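Local coordinates for protein carboxylesterase SOBER1 (Arabidopsis thaliana, PDB 6AVX) that hydrolyses carboxylic esters with short acyl chains, shows phospholipase A2 activity, and dampens the plant hypersensitive response to the bacterial effector AvrBsT, at residues S140-F145 with L177-V182; P153-H158 with E205-R210; E185-P190 with L201-S206. The protein carries 1 engineered substitution. All coordinates share one frame; numbering follows the deposited sequence.

Interaction 1: S140-F145 with L177-V182; sequences SIISQF and LKEAGV
Ile-142 reaches from the 3-10 segment 140-144 to the last turn of the helix in 177-182, and its two branches find different partners there. The branch ending in CD1 has CG1 anti to the carbonyl carbon (chi1 -70°) and runs on extended, which lays CD1 beside CG and the carboxylate of Glu-179; CD1 lies 3.7 Å from Glu-179 CD. The glutamate is itself stretched, with CG anti to its backbone N, and the residue is exposed, which suits its charge. The other branch, the methyl CG2, rests on Ala-180, 3.8 Å from its CA. A beta-branched residue suits this place because it can cover two successive residues of the helix at once.

Ala-180 also meets Phe-145. Its CB lies near the plane of the ring, at the edge, 3.7 Å from CE2, and the small methyl lets both hydrophobic side chains approach the helix end. Ile-142 CA sits over one face of the same ring, 3.9 Å above its plane: the ring of Phe-145, with CG anti to the carbonyl carbon (chi1 -66°), turns back beneath the 3-10 segment that precedes it. The contact rests on van der Waals packing, apolar at Ala-180 and against a carboxylate at Glu-179. Just beyond, Gly-181 ends the helix in a Schellman motif with positive phi (75°), a backbone shape that glycine adopts easily.

Around this contact, Phe-176 of helix 173-180 touches both Ile-142 and Phe-145, and Leu-119 and Leu-120 of helix 109-120 pack on Phe-145. The loop between strands 127-131 and 154-159 is thereby joined to two helices.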
loop_
_atom_site.group_PDB
_atom_site.type_symbol
_atom_site.label_atom_id
_atom_site.label_comp_id
_atom_site.label_asym_id
_atom_site.label_seq_id
_atom_site.Cartn_x
_atom_site.Cartn_y
_atom_site.Cartn_z
ATOM N N SER A 140 -12.957 -7.549 -11.673
ATOM C CA SER A 140 -12.802 -8.951 -12.074
ATOM C C SER A 140 -11.964 -9.744 -11.080
ATOM O O SER A 140 -12.131 -10.968 -10.987
ATOM C CB SER A 140 -12.173 -9.063 -13.466
ATOM O OG SER A 140 -10.851 -8.588 -13.471
ATOM N N ILE A 141 -11.093 -9.086 -10.312
ATOM C CA ILE A 141 -10.228 -9.792 -9.376
ATOM C C ILE A 141 -10.915 -10.109 -8.053
ATOM O O ILE A 141 -10.400 -10.926 -7.284
ATOM C CB ILE A 141 -8.958 -8.956 -9.111
ATOM C CG1 ILE A 141 -7.876 -9.765 -8.405
ATOM C CG2 ILE A 141 -9.252 -7.765 -8.236
ATOM C CD1 ILE A 141 -7.297 -10.826 -9.228
ATOM N N ILE A 142 -12.034 -9.451 -7.739
ATOM C CA ILE A 142 -12.605 -9.545 -6.400
ATOM C C ILE A 142 -12.938 -10.985 -6.041
ATOM O O ILE A 142 -12.799 -11.391 -4.883
ATOM C CB ILE A 142 -13.825 -8.614 -6.273
ATOM C CG1 ILE A 142 -13.363 -7.146 -6.271
ATOM C CG2 ILE A 142 -14.629 -8.940 -5.015
ATOM C CD1 ILE A 142 -14.481 -6.121 -6.315
ATOM N N SER A 143 -13.389 -11.776 -7.018
ATOM C CA SER A 143 -13.722 -13.170 -6.771
ATOM C C SER A 143 -12.529 -13.971 -6.271
ATOM O O SER A 143 -12.723 -15.087 -5.768
ATOM C CB SER A 143 -14.265 -13.784 -8.055
ATOM O OG SER A 143 -13.344 -13.667 -9.114
ATOM N N GLN A 144 -11.312 -13.455 -6.412
ATOM C CA GLN A 144 -10.115 -14.170 -6.019
ATOM C C GLN A 144 -9.559 -13.719 -4.673
ATOM O O GLN A 144 -8.552 -14.276 -4.223
ATOM C CB GLN A 144 -9.050 -14.040 -7.112
ATOM C CG GLN A 144 -9.557 -14.405 -8.509
ATOM C CD GLN A 144 -10.349 -15.702 -8.545
ATOM O OE1 GLN A 144 -11.527 -15.694 -8.921
ATOM N NE2 GLN A 144 -9.721 -16.810 -8.180
ATOM N N PHE A 145 -10.170 -12.742 -4.022
ATOM C CA PHE A 145 -9.687 -12.323 -2.721
ATOM C C PHE A 145 -9.987 -13.425 -1.713
ATOM O O PHE A 145 -11.152 -13.815 -1.571
ATOM C CB PHE A 145 -10.367 -11.051 -2.266
ATOM C CG PHE A 145 -10.059 -9.826 -3.094
ATOM C CD1 PHE A 145 -9.028 -9.789 -4.000
ATOM C CD2 PHE A 145 -10.830 -8.690 -2.932
ATOM C CE1 PHE A 145 -8.765 -8.628 -4.724
ATOM C CE2 PHE A 145 -10.575 -7.543 -3.641
ATOM C CZ PHE A 145 -9.545 -7.509 -4.539
ATOM N N LEU A 177 -14.003 -1.452 -2.367
ATOM C CA LEU A 177 -13.770 -2.256 -1.186
ATOM C C LEU A 177 -15.080 -2.707 -0.560
ATOM O O LEU A 177 -15.152 -3.812 -0.016
ATOM C CB LEU A 177 -12.870 -1.492 -0.205
ATOM C CG LEU A 177 -11.426 -1.324 -0.718
ATOM C CD1 LEU A 177 -10.614 -0.394 0.173
ATOM C CD2 LEU A 177 -10.726 -2.669 -0.855
ATOM N N LYS A 178 -16.129 -1.894 -0.659
ATOM C CA LYS A 178 -17.445 -2.331 -0.211
ATOM C C LYS A 178 -17.921 -3.530 -1.024
ATOM O O LYS A 178 -18.394 -4.524 -0.459
ATOM C CB LYS A 178 -18.432 -1.164 -0.311
ATOM C CG LYS A 178 -19.753 -1.390 0.431
ATOM C CD LYS A 178 -19.596 -1.269 1.942
ATOM C CE LYS A 178 -19.233 0.151 2.372
ATOM N NZ LYS A 178 -19.132 0.283 3.851
ATOM N N GLU A 179 -17.791 -3.468 -2.347
ATOM C CA GLU A 179 -18.129 -4.621 -3.180
ATOM C C GLU A 179 -17.344 -5.849 -2.734
ATOM O O GLU A 179 -17.875 -6.967 -2.702
ATOM C CB GLU A 179 -17.861 -4.315 -4.660
ATOM C CG GLU A 179 -18.189 -5.493 -5.597
ATOM C CD GLU A 179 -17.951 -5.220 -7.090
ATOM O OE1 GLU A 179 -18.105 -6.168 -7.901
ATOM O OE2 GLU A 179 -17.607 -4.080 -7.470
ATOM N N ALA A 180 -16.084 -5.652 -2.364
ATOM C CA ALA A 180 -15.198 -6.739 -1.991
ATOM C C ALA A 180 -15.424 -7.240 -0.569
ATOM O O ALA A 180 -14.809 -8.240 -0.185
ATOM C CB ALA A 180 -13.743 -6.293 -2.165
ATOM N N GLY A 181 -16.260 -6.578 0.225
ATOM C CA GLY A 181 -16.473 -6.980 1.603
ATOM C C GLY A 181 -15.354 -6.625 2.555
ATOM O O GLY A 181 -15.179 -7.290 3.580
ATOM N N VAL A 182 -14.598 -5.573 2.253
ATOM C CA VAL A 182 -13.429 -5.159 3.019
ATOM C C VAL A 182 -13.779 -3.879 3.755
ATOM O O VAL A 182 -14.482 -3.026 3.209
ATOM C CB VAL A 182 -12.258 -4.906 2.049
ATOM C CG1 VAL A 182 -11.079 -4.277 2.750
ATOM C CG2 VAL A 182 -11.833 -6.178 1.366
#

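Interaction 2: P153-H158 with E205-R210; sequences PILWSH and ESWIKR
In the alpha/beta-hydrolase sheet, strand 154-159 is covered on one face by the C-terminal helix 198-212, and Leu-155 meeting Trp-207 is part of that packing. The leucine lies over one face of the indole: its CB stands 3.7 Å from the centroid of the five-membered ring of Trp-207, 18° off the ring normal, a CH-pi contact. The closest pair is Leu-155 CB and Trp-207 CE2 at 3.5 Å. Leu-155 CD2 settles further along, 3.7 Å from Trp-207 CG, so the branched side chain follows the indole toward its root while the two side chains run past each other in opposite directions. In Trp-207, CG anti to the backbone N (chi1 167°) carries the indole from the helix to the strand. A large flat ring suits this place because it spans the gap between helix and sheet and offers the leucine a broad surface.

At the indole edge, Pro-153 O lies near the ring plane, 3.8 Å from Trp-207 CZ2. The polar end of the ring is served by a water: it accepts from Trp-207 NE1 at 3.1 Å and donates to Ile-154 O at 3.0 Å. This bridge gives the indole N-H a partner within a largely apolar contact and ties the ring to the strand backbone.

Nearby, Ala-129 of strand 127-131 touches Trp-207, and Tyr-203 and Ile-204 of the same helix join Trp-207 in covering Leu-155. Such packing of a helix on a parallel sheet, through alternate strand residues directed at it, is the layered core of the alpha/beta-hydrolase fold.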
loop_
_atom_site.group_PDB
_atom_site.type_symbol
_atom_site.label_atom_id
_atom_site.label_comp_id
_atom_site.label_asym_id
_atom_site.label_seq_id
_atom_site.Cartn_x
_atom_site.Cartn_y
_atom_site.Cartn_z
ATOM N N PRO A 153 -8.017 -4.949 7.955
ATOM C CA PRO A 153 -8.469 -3.558 7.840
ATOM C C PRO A 153 -7.538 -2.746 6.960
ATOM O O PRO A 153 -6.320 -2.955 6.935
ATOM C CB PRO A 153 -8.444 -3.048 9.283
ATOM C CG PRO A 153 -7.487 -3.900 9.978
ATOM C CD PRO A 153 -7.507 -5.260 9.299
ATOM N N ILE A 154 -8.135 -1.814 6.222
ATOM C CA ILE A 154 -7.402 -0.886 5.363
ATOM C C ILE A 154 -7.562 0.514 5.928
ATOM O O ILE A 154 -8.679 0.935 6.256
ATOM C CB ILE A 154 -7.920 -0.925 3.917
ATOM C CG1 ILE A 154 -7.867 -2.341 3.340
ATOM C CG2 ILE A 154 -7.141 0.035 3.051
ATOM C CD1 ILE A 154 -6.484 -2.952 3.214
ATOM N N LEU A 155 -6.463 1.237 6.030
ATOM C CA LEU A 155 -6.479 2.672 6.295
ATOM C C LEU A 155 -5.948 3.366 5.053
ATOM O O LEU A 155 -4.787 3.160 4.687
ATOM C CB LEU A 155 -5.615 3.025 7.506
ATOM C CG LEU A 155 -5.421 4.530 7.730
ATOM C CD1 LEU A 155 -6.735 5.232 8.022
ATOM C CD2 LEU A 155 -4.447 4.764 8.848
ATOM N N TRP A 156 -6.774 4.169 4.408
ATOM C CA TRP A 156 -6.404 4.879 3.193
ATOM C C TRP A 156 -6.283 6.357 3.520
ATOM O O TRP A 156 -7.256 6.959 3.979
ATOM C CB TRP A 156 -7.490 4.683 2.146
ATOM C CG TRP A 156 -7.092 5.094 0.769
ATOM C CD1 TRP A 156 -6.760 6.341 0.333
ATOM C CD2 TRP A 156 -6.968 4.236 -0.365
ATOM N NE1 TRP A 156 -6.435 6.307 -0.999
ATOM C CE2 TRP A 156 -6.559 5.018 -1.454
ATOM C CE3 TRP A 156 -7.166 2.863 -0.556
ATOM C CZ2 TRP A 156 -6.360 4.480 -2.718
ATOM C CZ3 TRP A 156 -6.957 2.325 -1.797
ATOM C CH2 TRP A 156 -6.560 3.133 -2.869
ATOM N N SER A 157 -5.111 6.932 3.286
ATOM C CA SER A 157 -4.818 8.338 3.529
ATOM C C SER A 157 -4.593 8.999 2.179
ATOM O O SER A 157 -3.854 8.460 1.355
ATOM C CB SER A 157 -3.541 8.457 4.359
ATOM O OG SER A 157 -3.695 7.850 5.638
ATOM N N HIS A 158 -5.222 10.145 1.926
ATOM C CA HIS A 158 -5.073 10.793 0.624
ATOM C C HIS A 158 -5.184 12.300 0.787
ATOM O O HIS A 158 -6.041 12.794 1.536
ATOM C CB HIS A 158 -6.131 10.305 -0.365
ATOM C CG HIS A 158 -5.652 10.159 -1.776
ATOM N ND1 HIS A 158 -5.598 8.933 -2.409
ATOM C CD2 HIS A 158 -5.219 11.069 -2.681
ATOM C CE1 HIS A 158 -5.146 9.100 -3.639
ATOM N NE2 HIS A 158 -4.899 10.387 -3.828
ATOM N N GLU A 205 0.474 5.548 12.732
ATOM C CA GLU A 205 1.017 4.943 13.949
ATOM C C GLU A 205 -0.084 4.683 14.963
ATOM O O GLU A 205 -0.143 3.608 15.563
ATOM C CB GLU A 205 2.085 5.845 14.558
ATOM C CG GLU A 205 2.644 5.308 15.886
ATOM C CD GLU A 205 3.747 6.164 16.450
ATOM O OE1 GLU A 205 3.626 7.399 16.334
ATOM O OE2 GLU A 205 4.730 5.606 16.958
ATOM N N SER A 206 -0.963 5.658 15.167
ATOM C CA SER A 206 -2.057 5.481 16.119
ATOM C C SER A 206 -2.978 4.343 15.696
ATOM O O SER A 206 -3.481 3.597 16.545
ATOM C CB SER A 206 -2.843 6.779 16.255
ATOM O OG SER A 206 -2.047 7.790 16.840
ATOM N N TRP A 207 -3.245 4.224 14.391
ATOM C CA TRP A 207 -4.072 3.136 13.869
ATOM C C TRP A 207 -3.409 1.780 14.085
ATOM O O TRP A 207 -4.069 0.830 14.508
ATOM C CB TRP A 207 -4.349 3.425 12.397
ATOM C CG TRP A 207 -4.930 2.327 11.555
ATOM C CD1 TRP A 207 -6.242 1.979 11.421
ATOM C CD2 TRP A 207 -4.196 1.483 10.659
ATOM N NE1 TRP A 207 -6.359 0.958 10.494
ATOM C CE2 TRP A 207 -5.118 0.639 10.017
ATOM C CE3 TRP A 207 -2.849 1.374 10.334
ATOM C CZ2 TRP A 207 -4.726 -0.312 9.069
ATOM C CZ3 TRP A 207 -2.464 0.430 9.398
ATOM C CH2 TRP A 207 -3.399 -0.391 8.777
ATOM N N ILE A 208 -2.104 1.671 13.838
ATOM C CA ILE A 208 -1.405 0.424 14.138
ATOM C C ILE A 208 -1.522 0.091 15.618
ATOM O O ILE A 208 -1.804 -1.053 15.994
ATOM C CB ILE A 208 0.064 0.494 13.684
ATOM C CG1 ILE A 208 0.133 0.588 12.162
ATOM C CG2 ILE A 208 0.812 -0.738 14.154
ATOM C CD1 ILE A 208 1.543 0.797 11.609
ATOM N N LYS A 209 -1.298 1.085 16.482
ATOM C CA LYS A 209 -1.410 0.862 17.923
ATOM C C LYS A 209 -2.792 0.359 18.300
ATOM O O LYS A 209 -2.925 -0.547 19.129
ATOM C CB LYS A 209 -1.101 2.148 18.676
ATOM C CG LYS A 209 0.384 2.488 18.645
ATOM C CD LYS A 209 0.683 3.859 19.199
ATOM C CE LYS A 209 0.126 4.033 20.587
ATOM N NZ LYS A 209 0.620 5.307 21.196
ATOM N N ARG A 210 -3.831 0.953 17.733
ATOM C CA ARG A 210 -5.194 0.524 18.033
ATOM C C ARG A 210 -5.436 -0.894 17.551
ATOM O O ARG A 210 -6.076 -1.700 18.241
ATOM C CB ARG A 210 -6.187 1.472 17.375
ATOM C CG ARG A 210 -7.648 1.199 17.679
ATOM C CD ARG A 210 -8.549 2.230 16.998
ATOM N NE ARG A 210 -7.871 3.523 16.906
ATOM C CZ ARG A 210 -7.473 4.110 15.779
ATOM N NH1 ARG A 210 -7.710 3.560 14.595
ATOM N NH2 ARG A 210 -6.842 5.273 15.838
HETATM O O HOH W 1 -9.076 0.558 9.166
#

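Interaction 3: E185-P190 with L201-S206; sequences EFKAYP and LKYIES
Tyr-203 of the C-terminal helix meets three residues of the edge strand, Glu-185, Lys-187 and Tyr-189, each in its own way. The hydrogen bonding is at the phenol: Tyr-203 OH donates to Glu-185 OE2 at 2.5 Å, a short bond made on the syn lone pair. The carboxylate oxygen lies at the ring edge, near its plane, although the carboxylate and ring planes stand 79° apart. A water also donates to Tyr-203 OH, at 2.7 Å, and accepts from Lys-187 NZ at 2.9 Å. The hydroxyl thus has two partners, and the ammonium is linked to it through solvent.

Lys-187 adds a CH-pi contact. Bent at chi2 (65°), its chain crosses the ring face at about a right angle, with CE 3.9 Å from the Tyr-203 ring centroid. Lysine fits here because its methylenes cover the aromatic face while its ammonium continues to the water. Beyond them, Tyr-189 OH makes a van der Waals approach of 3.4 Å to Tyr-203 CB, at the root of the ring.

The strand and helix segments run nearly antiparallel, their axes 160° apart and 11.3 Å from each other, a separation bridged by long side chains. This is the last beta-alpha unit of the alpha/beta-hydrolase fold; the loop joining its two elements carries His-194, the catalytic histidine by similarity.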
loop_
_atom_site.group_PDB
_atom_site.type_symbol
_atom_site.label_atom_id
_atom_site.label_comp_id
_atom_site.label_asym_id
_atom_site.label_seq_id
_atom_site.Cartn_x
_atom_site.Cartn_y
_atom_site.Cartn_z
ATOM N N GLU A 185 -11.090 2.514 6.431
ATOM C CA GLU A 185 -11.181 3.875 6.932
ATOM C C GLU A 185 -10.473 4.779 5.938
ATOM O O GLU A 185 -9.315 4.532 5.586
ATOM C CB GLU A 185 -10.510 4.046 8.293
ATOM C CG GLU A 185 -10.624 5.514 8.761
ATOM C CD GLU A 185 -9.834 5.877 10.002
ATOM O OE1 GLU A 185 -9.345 4.989 10.725
ATOM O OE2 GLU A 185 -9.715 7.100 10.243
ATOM N N PHE A 186 -11.146 5.824 5.489
ATOM C CA PHE A 186 -10.562 6.777 4.562
ATOM C C PHE A 186 -10.281 8.060 5.329
ATOM O O PHE A 186 -11.177 8.606 5.996
ATOM C CB PHE A 186 -11.529 7.029 3.414
ATOM C CG PHE A 186 -10.962 7.864 2.313
ATOM C CD1 PHE A 186 -10.304 7.291 1.243
ATOM C CD2 PHE A 186 -11.098 9.245 2.345
ATOM C CE1 PHE A 186 -9.791 8.088 0.214
ATOM C CE2 PHE A 186 -10.589 10.034 1.331
ATOM C CZ PHE A 186 -9.933 9.447 0.262
ATOM N N LYS A 187 -9.042 8.524 5.273
ATOM C CA LYS A 187 -8.597 9.715 5.985
ATOM C C LYS A 187 -8.132 10.734 4.952
ATOM O O LYS A 187 -7.083 10.552 4.321
ATOM C CB LYS A 187 -7.469 9.360 6.953
ATOM C CG LYS A 187 -7.056 10.477 7.884
ATOM C CD LYS A 187 -8.179 10.847 8.833
ATOM C CE LYS A 187 -7.730 11.893 9.836
ATOM N NZ LYS A 187 -8.870 12.748 10.259
ATOM N N ALA A 188 -8.920 11.795 4.767
ATOM C CA ALA A 188 -8.567 12.863 3.844
ATOM C C ALA A 188 -7.679 13.869 4.553
ATOM O O ALA A 188 -7.869 14.163 5.741
ATOM C CB ALA A 188 -9.817 13.586 3.340
ATOM N N TYR A 189 -6.718 14.409 3.815
ATOM C CA TYR A 189 -5.810 15.439 4.314
ATOM C C TYR A 189 -6.032 16.704 3.494
ATOM O O TYR A 189 -5.503 16.820 2.376
ATOM C CB TYR A 189 -4.357 14.955 4.266
ATOM C CG TYR A 189 -4.143 13.983 5.395
ATOM C CD1 TYR A 189 -3.757 14.446 6.636
ATOM C CD2 TYR A 189 -4.411 12.630 5.251
ATOM C CE1 TYR A 189 -3.620 13.602 7.703
ATOM C CE2 TYR A 189 -4.273 11.764 6.324
ATOM C CZ TYR A 189 -3.875 12.265 7.549
ATOM O OH TYR A 189 -3.731 11.461 8.652
ATOM N N PRO A 190 -6.846 17.652 3.981
ATOM C CA PRO A 190 -7.134 18.860 3.197
ATOM C C PRO A 190 -5.870 19.651 2.921
ATOM O O PRO A 190 -5.046 19.882 3.805
ATOM C CB PRO A 190 -8.118 19.646 4.079
ATOM C CG PRO A 190 -8.090 19.005 5.403
ATOM C CD PRO A 190 -7.644 17.589 5.216
ATOM N N LEU A 201 1.669 10.277 9.070
ATOM C CA LEU A 201 2.366 9.130 9.641
ATOM C C LEU A 201 1.953 8.894 11.087
ATOM O O LEU A 201 1.790 7.745 11.508
ATOM C CB LEU A 201 3.882 9.325 9.544
ATOM C CG LEU A 201 4.461 9.366 8.133
ATOM C CD1 LEU A 201 5.940 9.634 8.197
ATOM C CD2 LEU A 201 4.177 8.049 7.411
ATOM N N LYS A 202 1.795 9.962 11.874
ATOM C CA LYS A 202 1.386 9.775 13.263
ATOM C C LYS A 202 0.007 9.134 13.343
ATOM O O LYS A 202 -0.273 8.348 14.253
ATOM C CB LYS A 202 1.359 11.116 13.994
ATOM C CG LYS A 202 2.673 11.847 14.080
ATOM C CD LYS A 202 3.726 11.080 14.807
ATOM C CE LYS A 202 4.970 11.948 14.983
ATOM N NZ LYS A 202 6.056 11.232 15.682
ATOM N N TYR A 203 -0.889 9.491 12.429
ATOM C CA TYR A 203 -2.209 8.873 12.424
ATOM C C TYR A 203 -2.127 7.396 12.066
ATOM O O TYR A 203 -2.814 6.558 12.674
ATOM C CB TYR A 203 -3.101 9.603 11.432
ATOM C CG TYR A 203 -4.563 9.290 11.582
ATOM C CD1 TYR A 203 -5.326 9.954 12.532
ATOM C CD2 TYR A 203 -5.198 8.347 10.783
ATOM C CE1 TYR A 203 -6.670 9.692 12.686
ATOM C CE2 TYR A 203 -6.549 8.079 10.929
ATOM C CZ TYR A 203 -7.273 8.752 11.890
ATOM O OH TYR A 203 -8.614 8.499 12.048
ATOM N N ILE A 204 -1.276 7.042 11.097
ATOM C CA ILE A 204 -1.035 5.634 10.810
ATOM C C ILE A 204 -0.489 4.929 12.043
ATOM O O ILE A 204 -0.908 3.809 12.370
ATOM C CB ILE A 204 -0.107 5.491 9.589
ATOM C CG1 ILE A 204 -0.812 5.996 8.325
ATOM C CG2 ILE A 204 0.350 4.035 9.425
ATOM C CD1 ILE A 204 0.123 6.343 7.207
ATOM N N GLU A 205 0.474 5.548 12.732
ATOM C CA GLU A 205 1.017 4.943 13.949
ATOM C C GLU A 205 -0.084 4.683 14.963
ATOM O O GLU A 205 -0.143 3.608 15.563
ATOM C CB GLU A 205 2.085 5.845 14.558
ATOM C CG GLU A 205 2.644 5.308 15.886
ATOM C CD GLU A 205 3.747 6.164 16.450
ATOM O OE1 GLU A 205 3.626 7.399 16.334
ATOM O OE2 GLU A 205 4.730 5.606 16.958
ATOM N N SER A 206 -0.963 5.658 15.167
ATOM C CA SER A 206 -2.057 5.481 16.119
ATOM C C SER A 206 -2.978 4.343 15.696
ATOM O O SER A 206 -3.481 3.597 16.545
ATOM C CB SER A 206 -2.843 6.779 16.255
ATOM O OG SER A 206 -2.047 7.790 16.840
HETATM O O HOH W 2 -9.981 10.874 12.181
#

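The three contacts lie around the later strands of one alpha/beta-hydrolase sheet. Interactions 2 and 3 have centres about 6 Å apart and share Glu-205 and Ser-206 of helix 198-212, which packs on the neighbouring strands 154-159 and 184-189; backbone pairing, probably including Trp-156 O with Lys-187 N at 2.7 Å, joins those strands. Interaction 1 lies about 20 Å from interaction 2 between centres, yet the two touch where Val-182 CG1 packs on Ile-154 CG1 at 3.8 Å. Its segments alternate with those of interaction 2 along the chain, whereas interaction 3 begins after interaction 1 closes. Interactions 2 and 3 fix the C-terminal helix on the sheet, while interaction 1 joins the loop after strand 127-131 to helix 173-180.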